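Local coordinates for protein concanavalin B (Canavalia ensiformis, PDB 6CAF) that may bind carbohydrate and is a chitinase-like seed protein built on the barrel fold of glycosyl hydrolase family 18, at residues Ser235-Val240 and Leu277-Thr282; Gly262-Ser267 and Gly271-Tyr276; Ile287-Arg292 and Gly299-Ile304. All coordinates share one frame; numbering follows the deposited sequence. Where two conformers were deposited one is given.

Contact 1 of 3, residues Ser235-Val240 and Leu277-Thr282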
loop_
_atom_site.group_PDB
_atom_site.type_symbol
_atom_site.label_atom_id
_atom_site.label_comp_id
_atom_site.label_asym_id
_atom_site.label_seq_id
_atom_site.Cartn_x
_atom_site.Cartn_y
_atom_site.Cartn_z
ATOM N N SER A 235 -7.370 -15.856 -9.606
ATOM C CA SER A 235 -8.647 -15.403 -9.061
ATOM C C SER A 235 -8.738 -13.886 -9.031
ATOM O O SER A 235 -9.780 -13.300 -9.369
ATOM C CB SER A 235 -8.840 -15.988 -7.682
ATOM O OG SER A 235 -8.851 -17.398 -7.697
ATOM N N TRP A 236 -7.665 -13.229 -8.607
ATOM C CA TRP A 236 -7.631 -11.771 -8.533
ATOM C C TRP A 236 -7.694 -11.140 -9.928
ATOM O O TRP A 236 -8.309 -10.072 -10.084
ATOM C CB TRP A 236 -6.409 -11.287 -7.727
ATOM C CG TRP A 236 -6.690 -11.421 -6.278
ATOM C CD1 TRP A 236 -6.321 -12.431 -5.458
ATOM C CD2 TRP A 236 -7.504 -10.544 -5.494
ATOM N NE1 TRP A 236 -6.827 -12.230 -4.207
ATOM C CE2 TRP A 236 -7.567 -11.080 -4.202
ATOM C CE3 TRP A 236 -8.174 -9.357 -5.761
ATOM C CZ2 TRP A 236 -8.273 -10.475 -3.176
ATOM C CZ3 TRP A 236 -8.890 -8.768 -4.751
ATOM C CH2 TRP A 236 -8.936 -9.320 -3.479
ATOM N N THR A 237 -7.083 -11.761 -10.939
ATOM C CA THR A 237 -7.200 -11.186 -12.267
ATOM C C THR A 237 -8.645 -11.163 -12.727
ATOM O O THR A 237 -9.035 -10.304 -13.498
ATOM C CB THR A 237 -6.352 -11.893 -13.331
ATOM O OG1 THR A 237 -6.801 -13.229 -13.556
ATOM C CG2 THR A 237 -4.873 -11.854 -12.977
ATOM N N LYS A 238 -9.439 -12.120 -12.259
ATOM C CA LYS A 238 -10.866 -12.122 -12.634
ATOM C C LYS A 238 -11.703 -11.175 -11.785
ATOM O O LYS A 238 -12.718 -10.647 -12.258
ATOM C CB LYS A 238 -11.451 -13.500 -12.501
ATOM C CG LYS A 238 -10.712 -14.531 -13.286
ATOM C CD LYS A 238 -10.451 -14.081 -14.695
ATOM C CE LYS A 238 -9.893 -15.245 -15.479
ATOM N NZ LYS A 238 -9.565 -14.872 -16.882
ATOM N N SER A 239 -11.411 -10.972 -10.700
ATOM C CA SER A 239 -12.099 -10.196 -9.602
ATOM C C SER A 239 -11.819 -8.645 -9.886
ATOM O O SER A 239 -12.652 -7.806 -9.539
ATOM C CB SER A 239 -11.565 -10.616 -8.212
ATOM O OG SER A 239 -12.360 -11.605 -7.559
ATOM N N VAL A 240 -10.697 -8.288 -10.305
ATOM C CA VAL A 240 -10.336 -6.891 -10.390
ATOM C C VAL A 240 -10.481 -6.393 -11.817
ATOM O O VAL A 240 -9.800 -6.871 -12.744
ATOM C CB VAL A 240 -8.887 -6.643 -9.917
ATOM C CG1 VAL A 240 -8.472 -5.191 -10.182
ATOM C CG2 VAL A 240 -8.738 -7.016 -8.457
ATOM N N LEU A 277 2.723 -16.279 -13.459
ATOM C CA LEU A 277 1.474 -15.625 -13.076
ATOM C C LEU A 277 0.578 -15.458 -14.290
ATOM O O LEU A 277 1.003 -14.879 -15.285
ATOM C CB LEU A 277 1.771 -14.248 -12.500
ATOM C CG LEU A 277 2.559 -14.237 -11.199
ATOM C CD1 LEU A 277 2.833 -12.811 -10.795
ATOM C CD2 LEU A 277 1.884 -15.033 -10.098
ATOM N N PRO A 278 -0.680 -15.933 -14.211
ATOM C CA PRO A 278 -1.556 -15.710 -15.359
ATOM C C PRO A 278 -1.731 -14.248 -15.726
ATOM O O PRO A 278 -1.879 -13.409 -14.859
ATOM C CB PRO A 278 -2.874 -16.337 -14.910
ATOM C CG PRO A 278 -2.460 -17.452 -14.021
ATOM C CD PRO A 278 -1.245 -16.928 -13.282
ATOM N N ASP A 279 -1.731 -13.965 -17.023
ATOM C CA ASP A 279 -1.861 -12.601 -17.524
ATOM C C ASP A 279 -0.770 -11.667 -16.995
ATOM O O ASP A 279 -0.949 -10.451 -16.916
ATOM C CB ASP A 279 -3.267 -12.026 -17.298
ATOM C CG ASP A 279 -4.326 -12.700 -18.139
ATOM O OD1 ASP A 279 -4.011 -13.166 -19.247
ATOM O OD2 ASP A 279 -5.473 -12.731 -17.690
ATOM N N LEU A 280 0.401 -12.242 -16.742
ATOM C CA LEU A 280 1.580 -11.489 -16.377
ATOM C C LEU A 280 1.760 -10.253 -17.246
ATOM O O LEU A 280 1.992 -9.163 -16.748
ATOM C CB LEU A 280 2.801 -12.422 -16.531
ATOM C CG LEU A 280 4.190 -11.839 -16.407
ATOM C CD1 LEU A 280 4.361 -11.367 -14.986
ATOM C CD2 LEU A 280 5.264 -12.859 -16.734
ATOM N N GLN A 281 1.659 -10.432 -18.560
ATOM C CA GLN A 281 2.021 -9.365 -19.454
ATOM C C GLN A 281 1.050 -8.188 -19.484
ATOM O O GLN A 281 1.427 -7.118 -19.939
ATOM C CB GLN A 281 2.236 -9.910 -20.879
ATOM C CG GLN A 281 3.349 -10.958 -20.980
ATOM C CD GLN A 281 4.704 -10.469 -20.472
ATOM O OE1 GLN A 281 5.035 -9.280 -20.552
ATOM N NE2 GLN A 281 5.507 -11.399 -19.968
ATOM N N THR A 282 -0.182 -8.392 -19.031
ATOM C CA THR A 282 -1.153 -7.329 -19.033
ATOM C C THR A 282 -1.587 -6.855 -17.655
ATOM O O THR A 282 -2.066 -5.754 -17.546
ATOM C CB THR A 282 -2.412 -7.698 -19.821
ATOM O OG1 THR A 282 -2.958 -8.907 -19.296
ATOM C CG2 THR A 282 -2.066 -7.908 -21.299
#
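Thr237, near the end of helix 227-239, meets the turn 277-280 with its methyl branch, CG2 lying 3.9 Å from the backbone O of Pro278. The CB atoms of Thr237, Pro278 and Asp279 all point toward the opposing segment. The threonine torsion sorts its two branches: CG2 stands anti to the carbonyl carbon, beside the backbone N, and approaches the turn, while OG1 bonds back to the carbonyl of Leu234 in its own helix. OG1 is therefore already engaged, and its 4.4 Å separation from Asp279 OD2 is mere proximity. Pro278 O accepts a bond from Trp233 NE1, so this carbonyl is held from the same helix that supplies the methyl. Farther out, Lys238 NZ and Asp279 OD2 stay 4.7 Å apart, a distance at which opposite charges may still attract weakly without pairing. Asp279 is the third residue of the type II turn, with a phi of 58°. Arg283 reinforces the join by bonding to the carbonyls of Thr237 and Val240. Such a seam, where the end of one outer helix abuts the lead-in to a later strand, belongs to the rim of a TIM barrel on the side where its strands begin.

Contact 2 of 3, residues Gly262-Ser267 and Gly271-Tyr276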
loop_
_atom_site.group_PDB
_atom_site.type_symbol
_atom_site.label_atom_id
_atom_site.label_comp_id
_atom_site.label_asym_id
_atom_site.label_seq_id
_atom_site.Cartn_x
_atom_site.Cartn_y
_atom_site.Cartn_z
ATOM N N GLY A 262 4.419 -17.307 3.891
ATOM C CA GLY A 262 4.303 -16.572 2.662
ATOM C C GLY A 262 5.572 -15.916 2.159
ATOM O O GLY A 262 5.589 -15.378 1.073
ATOM N N TYR A 263 6.646 -15.930 2.934
ATOM C CA TYR A 263 7.885 -15.370 2.433
ATOM C C TYR A 263 8.374 -16.105 1.198
ATOM O O TYR A 263 8.426 -17.344 1.163
ATOM C CB TYR A 263 8.971 -15.403 3.533
ATOM C CG TYR A 263 10.328 -14.911 3.076
ATOM C CD1 TYR A 263 10.576 -13.569 2.912
ATOM C CD2 TYR A 263 11.334 -15.797 2.734
ATOM C CE1 TYR A 263 11.795 -13.118 2.479
ATOM C CE2 TYR A 263 12.550 -15.353 2.284
ATOM C CZ TYR A 263 12.776 -14.000 2.171
ATOM O OH TYR A 263 13.995 -13.543 1.713
ATOM N N ILE A 264 8.767 -15.328 0.192
ATOM C CA ILE A 264 9.270 -15.875 -1.046
ATOM C C ILE A 264 10.706 -15.388 -1.237
ATOM O O ILE A 264 10.958 -14.211 -1.421
ATOM C CB ILE A 264 8.435 -15.435 -2.289
ATOM C CG1 ILE A 264 6.937 -15.573 -2.049
ATOM C CG2 ILE A 264 8.895 -16.243 -3.487
ATOM C CD1 ILE A 264 6.076 -15.268 -3.229
ATOM N N PRO A 265 11.670 -16.290 -1.182
ATOM C CA PRO A 265 13.016 -15.824 -1.448
ATOM C C PRO A 265 13.127 -15.132 -2.785
ATOM O O PRO A 265 12.478 -15.558 -3.750
ATOM C CB PRO A 265 13.839 -17.112 -1.427
ATOM C CG PRO A 265 13.066 -18.056 -0.560
ATOM C CD PRO A 265 11.629 -17.724 -0.860
ATOM N N PRO A 266 13.935 -14.049 -2.853
ATOM C CA PRO A 266 13.990 -13.321 -4.118
ATOM C C PRO A 266 14.274 -14.183 -5.345
ATOM O O PRO A 266 13.644 -13.980 -6.398
ATOM C CB PRO A 266 15.096 -12.296 -3.884
ATOM C CG PRO A 266 14.968 -11.994 -2.420
ATOM C CD PRO A 266 14.601 -13.308 -1.763
ATOM N N SER A 267 15.201 -15.142 -5.240
ATOM C CA SER A 267 15.490 -15.954 -6.430
ATOM C C SER A 267 14.263 -16.792 -6.841
ATOM O O SER A 267 14.016 -17.042 -8.038
ATOM C CB SER A 267 16.679 -16.862 -6.174
ATOM O OG SER A 267 16.361 -17.840 -5.198
ATOM N N GLY A 271 12.365 -16.507 -10.385
ATOM C CA GLY A 271 12.476 -17.688 -11.224
ATOM C C GLY A 271 11.293 -18.639 -11.201
ATOM O O GLY A 271 10.980 -19.280 -12.209
ATOM N N GLN A 272 10.663 -18.769 -10.045
ATOM C CA GLN A 272 9.625 -19.777 -9.800
ATOM C C GLN A 272 8.218 -19.221 -9.813
ATOM O O GLN A 272 7.289 -19.983 -10.004
ATOM C CB GLN A 272 9.793 -20.461 -8.425
ATOM C CG GLN A 272 11.074 -21.242 -8.199
ATOM C CD GLN A 272 11.158 -21.838 -6.794
ATOM O OE1 GLN A 272 10.137 -22.120 -6.131
ATOM N NE2 GLN A 272 12.380 -22.018 -6.323
ATOM N N VAL A 273 8.053 -17.929 -9.496
ATOM C CA VAL A 273 6.722 -17.374 -9.300
ATOM C C VAL A 273 6.318 -16.421 -10.413
ATOM O O VAL A 273 5.379 -16.710 -11.169
ATOM C CB VAL A 273 6.602 -16.693 -7.920
ATOM C CG1 VAL A 273 5.226 -16.055 -7.747
ATOM C CG2 VAL A 273 6.881 -17.705 -6.819
ATOM N N LEU A 274 7.033 -15.313 -10.566
ATOM C CA LEU A 274 6.614 -14.315 -11.516
ATOM C C LEU A 274 6.385 -14.819 -12.947
ATOM O O LEU A 274 5.404 -14.405 -13.585
ATOM C CB LEU A 274 7.565 -13.117 -11.509
ATOM C CG LEU A 274 7.659 -12.303 -10.217
ATOM C CD1 LEU A 274 8.643 -11.164 -10.389
ATOM C CD2 LEU A 274 6.309 -11.776 -9.758
ATOM N N PRO A 275 7.279 -15.682 -13.467
ATOM C CA PRO A 275 7.069 -16.086 -14.857
ATOM C C PRO A 275 5.763 -16.811 -15.111
ATOM O O PRO A 275 5.314 -16.911 -16.260
ATOM C CB PRO A 275 8.260 -17.014 -15.149
ATOM C CG PRO A 275 9.304 -16.568 -14.162
ATOM C CD PRO A 275 8.520 -16.237 -12.932
ATOM N N TYR A 276 5.174 -17.307 -14.038
ATOM C CA TYR A 276 4.051 -18.193 -14.120
ATOM C C TYR A 276 2.742 -17.582 -13.663
ATOM O O TYR A 276 1.762 -18.280 -13.486
ATOM C CB TYR A 276 4.368 -19.467 -13.344
ATOM C CG TYR A 276 5.534 -20.189 -13.916
ATOM C CD1 TYR A 276 5.470 -20.697 -15.171
ATOM C CD2 TYR A 276 6.735 -20.296 -13.225
ATOM C CE1 TYR A 276 6.544 -21.371 -15.720
ATOM C CE2 TYR A 276 7.824 -20.932 -13.774
ATOM C CZ TYR A 276 7.720 -21.464 -15.040
ATOM O OH TYR A 276 8.779 -22.113 -15.614
HETATM O O HOH W 1 14.850 -20.387 -6.357
#
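Ile264 and Val273 form the packed half of this contact, in which the loop after barrel strand 247-252 folds back upon helix 266-273, a beta-alpha element of the TIM barrel. Their side chains run at a slant to one another and meet through one methyl each, Ile264 CG2 to Val273 CG2 at 4.2 Å. On the isoleucine that branch stands anti to the backbone N, whereas on the valine it lies beside the N and anti to the carbonyl carbon, which brings the two methyls together between the loop and the helix. Both residues are buried. Tyr221 touches both side chains, and Leu251 and Leu269 add further apolar cover to Ile264.

The opposite character appears at the exposed Ser267 and Gly271. Here the link is made by the main chain: Gly271 N donates to Ser267 O at 2.9 Å, the four-residue spacing of an alpha helix. The backbones come close enough that a CB on Gly271 would sit only 3.1 Å from Ser267 O. From Gly271 on, the helix widens into a pi-type turn (271-273). At the other end Pro265 occupies the N-cap position and Pro266 opens the helix, a place where the missing amide proton of proline costs no helical bond.

On the solvent side the side chains do not touch, and a water may span them. Gln272 has two conformers, and the bridge belongs to one of them, so it is tentative: the water lies 3.2 Å from Ser267 OG and accepts a weak bond from Gln272 NE2. In this conformer Gln272 OE1 is hydrogen-bonded to Tyr221 OH.

Contact 3 of 3, residues Ile287-Arg292 and Gly299-Ile304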
loop_
_atom_site.group_PDB
_atom_site.type_symbol
_atom_site.label_atom_id
_atom_site.label_comp_id
_atom_site.label_asym_id
_atom_site.label_seq_id
_atom_site.Cartn_x
_atom_site.Cartn_y
_atom_site.Cartn_z
ATOM N N ILE A 287 5.534 -5.342 -7.125
ATOM C CA ILE A 287 5.429 -5.910 -5.815
ATOM C C ILE A 287 5.422 -4.805 -4.768
ATOM O O ILE A 287 5.914 -3.694 -5.017
ATOM C CB ILE A 287 6.567 -6.898 -5.512
ATOM C CG1 ILE A 287 7.909 -6.233 -5.477
ATOM C CG2 ILE A 287 6.555 -8.067 -6.502
ATOM C CD1 ILE A 287 9.049 -7.148 -5.042
ATOM N N ALA A 288 4.852 -5.116 -3.607
ATOM C CA ALA A 288 4.986 -4.279 -2.433
ATOM C C ALA A 288 5.625 -5.083 -1.331
ATOM O O ALA A 288 5.364 -6.271 -1.204
ATOM C CB ALA A 288 3.634 -3.758 -1.945
ATOM N N LEU A 289 6.449 -4.416 -0.531
ATOM C CA LEU A 289 7.150 -5.080 0.555
ATOM C C LEU A 289 6.726 -4.539 1.921
ATOM O O LEU A 289 6.833 -3.328 2.204
ATOM C CB LEU A 289 8.652 -4.939 0.381
ATOM C CG LEU A 289 9.197 -5.632 -0.866
ATOM C CD1 LEU A 289 10.658 -5.292 -1.107
ATOM C CD2 LEU A 289 9.002 -7.116 -0.796
ATOM N N TRP A 290 6.254 -5.481 2.745
ATOM C CA TRP A 290 6.022 -5.252 4.155
ATOM C C TRP A 290 7.287 -5.737 4.871
ATOM O O TRP A 290 7.522 -6.952 4.890
ATOM C CB TRP A 290 4.788 -6.040 4.649
ATOM C CG TRP A 290 4.614 -5.901 6.114
ATOM C CD1 TRP A 290 4.890 -6.835 7.045
ATOM C CD2 TRP A 290 4.263 -4.710 6.818
ATOM N NE1 TRP A 290 4.725 -6.296 8.327
ATOM C CE2 TRP A 290 4.303 -4.998 8.201
ATOM C CE3 TRP A 290 3.810 -3.449 6.417
ATOM C CZ2 TRP A 290 3.990 -4.038 9.179
ATOM C CZ3 TRP A 290 3.496 -2.495 7.400
ATOM C CH2 TRP A 290 3.579 -2.790 8.755
ATOM N N ASN A 291 8.138 -4.869 5.430
ATOM C CA ASN A 291 8.116 -3.416 5.418
ATOM C C ASN A 291 9.558 -2.917 5.210
ATOM O O ASN A 291 10.481 -3.710 4.930
ATOM C CB ASN A 291 7.515 -2.877 6.706
ATOM C CG ASN A 291 8.316 -3.285 7.932
ATOM O OD1 ASN A 291 9.296 -4.021 7.863
ATOM N ND2 ASN A 291 7.914 -2.759 9.074
ATOM N N ARG A 292 9.765 -1.609 5.318
ATOM C CA ARG A 292 11.065 -1.047 5.040
ATOM C C ARG A 292 12.133 -1.655 5.973
ATOM O O ARG A 292 13.225 -1.989 5.509
ATOM C CB ARG A 292 11.020 0.459 5.147
ATOM C CG ARG A 292 12.366 1.138 5.012
ATOM C CD ARG A 292 13.059 0.916 3.691
ATOM N NE ARG A 292 14.255 1.729 3.664
ATOM C CZ ARG A 292 15.434 1.421 3.135
ATOM N NH1 ARG A 292 15.537 0.400 2.332
ATOM N NH2 ARG A 292 16.487 2.196 3.368
ATOM N N GLY A 299 17.908 -7.099 2.338
ATOM C CA GLY A 299 18.313 -6.741 1.006
ATOM C C GLY A 299 17.354 -7.202 -0.076
ATOM O O GLY A 299 17.740 -7.288 -1.240
ATOM N N TYR A 300 16.085 -7.431 0.285
ATOM C CA TYR A 300 15.130 -8.027 -0.641
ATOM C C TYR A 300 14.995 -7.222 -1.947
ATOM O O TYR A 300 15.226 -7.740 -3.039
ATOM C CB TYR A 300 13.772 -8.184 0.071
ATOM C CG TYR A 300 12.830 -9.154 -0.600
ATOM C CD1 TYR A 300 12.190 -8.846 -1.788
ATOM C CD2 TYR A 300 12.599 -10.364 -0.058
ATOM C CE1 TYR A 300 11.337 -9.772 -2.390
ATOM C CE2 TYR A 300 11.739 -11.274 -0.638
ATOM C CZ TYR A 300 11.119 -10.985 -1.803
ATOM O OH TYR A 300 10.256 -11.896 -2.365
ATOM N N SER A 301 14.607 -5.954 -1.849
ATOM C CA SER A 301 14.413 -5.196 -3.056
ATOM C C SER A 301 15.714 -4.985 -3.822
ATOM O O SER A 301 15.703 -4.964 -5.044
ATOM C CB SER A 301 13.719 -3.854 -2.793
ATOM O OG SER A 301 14.459 -3.029 -1.897
ATOM N N THR A 302 16.826 -4.833 -3.113
ATOM C CA THR A 302 18.089 -4.692 -3.796
ATOM C C THR A 302 18.367 -5.893 -4.694
ATOM O O THR A 302 18.827 -5.761 -5.842
ATOM C CB THR A 302 19.190 -4.469 -2.759
ATOM O OG1 THR A 302 18.984 -3.168 -2.195
ATOM C CG2 THR A 302 20.547 -4.514 -3.395
ATOM N N ASN A 303 18.099 -7.084 -4.174
ATOM C CA ASN A 303 18.324 -8.298 -4.941
ATOM C C ASN A 303 17.414 -8.532 -6.093
ATOM O O ASN A 303 17.760 -8.913 -7.187
ATOM C CB ASN A 303 18.344 -9.493 -4.026
ATOM C CG ASN A 303 19.629 -9.574 -3.257
ATOM O OD1 ASN A 303 20.702 -9.410 -3.822
ATOM N ND2 ASN A 303 19.536 -9.812 -1.987
ATOM N N ILE A 304 16.177 -8.091 -5.846
ATOM C CA ILE A 304 15.158 -8.140 -6.905
ATOM C C ILE A 304 15.588 -7.264 -8.085
ATOM O O ILE A 304 15.552 -7.656 -9.245
ATOM C CB ILE A 304 13.760 -7.671 -6.456
ATOM C CG1 ILE A 304 13.115 -8.677 -5.525
ATOM C CG2 ILE A 304 12.817 -7.429 -7.627
ATOM C CD1 ILE A 304 12.960 -10.053 -6.099
#
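The ring of Tyr300 is approached obliquely by Leu289 CD2 and by Ile287 CD1, so that two aliphatic ends from one strand gather along its CD1 and CE1 atoms. The second flat group, Trp290, lies on the other side of the strand: Asn291 CB lies 3.7 Å above one of its faces, offset toward the rim, and Tyr35 packs against it edge-to-face. This alternation illustrates the TIM barrel, in which successive residues of a strand face in turn the barrel interior and the surrounding helices. Strand 284-290, paired in the barrel with strand 31-36, sends Ile287 and Leu289 outward to helix 300-308, and the two segments run nearly antiparallel at 154° with their axes 10.7 Å apart. The cis peptide between Trp290 and Asn291 recalls the non-proline cis bond known at the end of this strand in family 18 chitinases.

Leu289 gives the largest share of the contact. With CG beside the backbone N and anti to the carbonyl carbon (chi1 -64°), both its methyls lie against the CD1 side of the Tyr300 ring, CD2 coming within 3.8 Å of Tyr300 CD1, and Leu289 CD1 also reaches Ser301 CB at 3.8 Å. An alanine here, lacking both methyl ends, would probably open a gap between strand and helix and leave the tyrosine ring without much of its support on this side. Ile287 CD1 extends the apolar seam to Ile304 CG1, 4.4 Å away.

Polar atoms in this buried layer find partners beyond the two segments. Tyr300 OH is bonded to the backbone O of Ile264, while Ser301, whose CB rests on the leucine, has its OG held by Asp295 OD2 and by Asn52 ND2.

How the contacts relate
Followed from the N terminus, the chain leaves helix 227-239, passes through strand 247-252 and reaches the loop of contact 2, which closes a short loop across helix 266-273. Only then does residue range 277-282 return to helix 227-239, so contact 2 is nested inside the larger loop closed by contact 1. Contact 3 follows in series, joining strand 284-290 to helix 300-308. Neighbours meet directly: Leu280 CD1 of contact 1 lies 3.5 Å from Leu274 O of contact 2, and Pro266 CB of contact 2 lies 3.8 Å from Ile304 CD1 of contact 3. Contacts 1 and 3 do not touch, leaving contact 2 to connect the outer layer between them.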